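Transcription regulator PadR N-terminal domain-containing protein (Streptococcus mutans, PDB 3L7W) probably binds DNA as a PadR-family transcriptional regulator through a winged helix-turn-helix domain. Local coordinates at residues 20-25 / 70-75. Sequence-based numbering, arbitrary orientation.
Sequences KHDSYG and YYHLTD
D22 and H72 meet through a His-carboxylate hydrogen bond: H72 ND1 donates to D22 OD1 over 2.6 Å, in the imidazole plane and on the syn side of the carboxylate, which stands at 83° to the ring. H72 CG lies anti to its backbone N (chi1 169°), which carries the ring to the side where D22 stands; ND1 at its edge then meets OD1. OD1 also accepts from a water that in turn takes the L73 N-H, and OD2 is hydrogen-bonded to Y59 OH, so both carboxylate oxygens are engaged. Beside this, S23 and Y71 form an antiparallel hydrogen-bonded pair, S23 N to Y71 O at 3.1 Å and Y71 N to S23 O at 2.8 Å. The Y71 ring brings its CD1-CE1 edge to S23 O and G25 N. Beyond this pair, at the end of the contact away from H72, Y24 and Y70 lie side by side; the edge of Y24 is directed toward the face of Y70 in an offset edge-to-face pair, planes at 89°, with Y24 CD2 3.5 Å from Y70 CZ, while R68 adds a cation-pi contact to Y24. The short strand 23-24 thus joins the edge of hairpin 56-73, just before helix 25-32, giving the three-stranded antiparallel sheet characteristic of a winged helix-turn-helix domain.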
loop_
_atom_site.group_PDB
_atom_site.type_symbol
_atom_site.label_atom_id
_atom_site.label_comp_id
_atom_site.label_asym_id
_atom_site.label_seq_id
_atom_site.Cartn_x
_atom_site.Cartn_y
_atom_site.Cartn_z
ATOM N N LYS A 20 -9.411 9.221 -16.399
ATOM C CA LYS A 20 -10.837 9.532 -16.453
ATOM C C LYS A 20 -11.011 10.709 -17.383
ATOM O O LYS A 20 -11.719 10.627 -18.393
ATOM C CB LYS A 20 -11.399 9.860 -15.076
ATOM C CG LYS A 20 -12.929 9.860 -15.024
ATOM C CD LYS A 20 -13.443 10.299 -13.654
ATOM C CE LYS A 20 -14.959 10.477 -13.645
ATOM N NZ LYS A 20 -15.408 11.422 -12.569
ATOM N N HIS A 21 -10.351 11.807 -17.034
ATOM C CA HIS A 21 -10.246 12.950 -17.931
ATOM C C HIS A 21 -8.932 13.686 -17.689
ATOM O O HIS A 21 -8.361 13.606 -16.595
ATOM C CB HIS A 21 -11.432 13.906 -17.751
ATOM C CG HIS A 21 -11.628 14.381 -16.342
ATOM N ND1 HIS A 21 -10.928 15.442 -15.808
ATOM C CD2 HIS A 21 -12.462 13.950 -15.364
ATOM C CE1 HIS A 21 -11.315 15.639 -14.560
ATOM N NE2 HIS A 21 -12.243 14.748 -14.265
ATOM N N ASP A 22 -8.449 14.383 -18.714
ATOM C CA ASP A 22 -7.355 15.318 -18.527
ATOM C C ASP A 22 -7.652 16.143 -17.288
ATOM O O ASP A 22 -8.782 16.567 -17.083
ATOM C CB ASP A 22 -7.250 16.252 -19.716
ATOM C CG ASP A 22 -6.875 15.538 -20.987
ATOM O OD1 ASP A 22 -6.717 14.299 -20.956
ATOM O OD2 ASP A 22 -6.740 16.227 -22.020
ATOM N N SER A 23 -6.644 16.377 -16.459
ATOM C CA SER A 23 -6.845 17.236 -15.294
ATOM C C SER A 23 -5.610 18.025 -14.900
ATOM O O SER A 23 -4.480 17.617 -15.163
ATOM C CB SER A 23 -7.391 16.441 -14.100
ATOM O OG SER A 23 -7.433 15.053 -14.373
ATOM N N TYR A 24 -5.829 19.163 -14.263
ATOM C CA TYR A 24 -4.710 19.964 -13.803
ATOM C C TYR A 24 -4.287 19.461 -12.432
ATOM O O TYR A 24 -5.028 18.713 -11.775
ATOM C CB TYR A 24 -5.059 21.455 -13.786
ATOM C CG TYR A 24 -6.391 21.761 -13.162
ATOM C CD1 TYR A 24 -6.509 21.939 -11.793
ATOM C CD2 TYR A 24 -7.536 21.877 -13.941
ATOM C CE1 TYR A 24 -7.729 22.215 -11.208
ATOM C CE2 TYR A 24 -8.764 22.155 -13.371
ATOM C CZ TYR A 24 -8.856 22.326 -12.000
ATOM O OH TYR A 24 -10.077 22.597 -11.414
ATOM N N GLY A 25 -3.089 19.865 -12.020
ATOM C CA GLY A 25 -2.447 19.319 -10.845
ATOM C C GLY A 25 -3.284 19.426 -9.587
ATOM O O GLY A 25 -3.410 18.461 -8.839
ATOM N N TYR A 70 -2.787 21.205 -17.834
ATOM C CA TYR A 70 -3.515 19.946 -17.839
ATOM C C TYR A 70 -2.594 18.796 -18.147
ATOM O O TYR A 70 -1.643 18.921 -18.936
ATOM C CB TYR A 70 -4.655 19.966 -18.854
ATOM C CG TYR A 70 -5.861 20.690 -18.340
ATOM C CD1 TYR A 70 -5.894 22.069 -18.327
ATOM C CD2 TYR A 70 -6.959 19.995 -17.845
ATOM C CE1 TYR A 70 -6.986 22.752 -17.855
ATOM C CE2 TYR A 70 -8.072 20.675 -17.366
ATOM C CZ TYR A 70 -8.072 22.053 -17.372
ATOM O OH TYR A 70 -9.148 22.768 -16.899
ATOM N N TYR A 71 -2.885 17.675 -17.505
ATOM C CA TYR A 71 -2.188 16.437 -17.774
ATOM C C TYR A 71 -3.125 15.538 -18.536
ATOM O O TYR A 71 -4.335 15.543 -18.319
ATOM C CB TYR A 71 -1.778 15.765 -16.465
ATOM C CG TYR A 71 -0.780 16.573 -15.700
ATOM C CD1 TYR A 71 -1.191 17.503 -14.744
ATOM C CD2 TYR A 71 0.577 16.415 -15.923
ATOM C CE1 TYR A 71 -0.279 18.248 -14.034
ATOM C CE2 TYR A 71 1.505 17.168 -15.220
ATOM C CZ TYR A 71 1.073 18.087 -14.283
ATOM O OH TYR A 71 2.004 18.834 -13.583
ATOM N N HIS A 72 -2.548 14.759 -19.432
ATOM C CA HIS A 72 -3.307 13.905 -20.296
ATOM C C HIS A 72 -2.583 12.579 -20.349
ATOM O O HIS A 72 -1.367 12.536 -20.529
ATOM C CB HIS A 72 -3.360 14.510 -21.695
ATOM C CG HIS A 72 -3.901 13.569 -22.714
ATOM N ND1 HIS A 72 -5.250 13.305 -22.833
ATOM C CD2 HIS A 72 -3.280 12.794 -23.634
ATOM C CE1 HIS A 72 -5.438 12.426 -23.799
ATOM N NE2 HIS A 72 -4.259 12.100 -24.304
ATOM N N LEU A 73 -3.332 11.497 -20.185
ATOM C CA LEU A 73 -2.767 10.164 -20.236
ATOM C C LEU A 73 -2.438 9.777 -21.677
ATOM O O LEU A 73 -3.326 9.648 -22.511
ATOM C CB LEU A 73 -3.766 9.169 -19.648
ATOM C CG LEU A 73 -3.204 7.788 -19.332
ATOM C CD1 LEU A 73 -2.014 7.905 -18.376
ATOM C CD2 LEU A 73 -4.307 6.897 -18.739
ATOM N N THR A 74 -1.158 9.592 -21.971
ATOM C CA THR A 74 -0.763 9.152 -23.301
ATOM C C THR A 74 -1.114 7.677 -23.465
ATOM O O THR A 74 -1.419 6.987 -22.481
ATOM C CB THR A 74 0.738 9.313 -23.521
ATOM O OG1 THR A 74 1.452 8.412 -22.655
ATOM C CG2 THR A 74 1.170 10.750 -23.238
ATOM N N ASP A 75 -1.077 7.196 -24.704
ATOM C CA ASP A 75 -1.236 5.774 -24.973
ATOM C C ASP A 75 -0.195 5.017 -24.159
ATOM O O ASP A 75 -0.470 3.962 -23.590
ATOM C CB ASP A 75 -1.042 5.486 -26.469
ATOM C CG ASP A 75 -2.090 6.159 -27.340
ATOM O OD1 ASP A 75 -3.240 6.353 -26.885
ATOM O OD2 ASP A 75 -1.762 6.491 -28.496
HETATM O O HOH W 1 -6.095 11.957 -19.911
#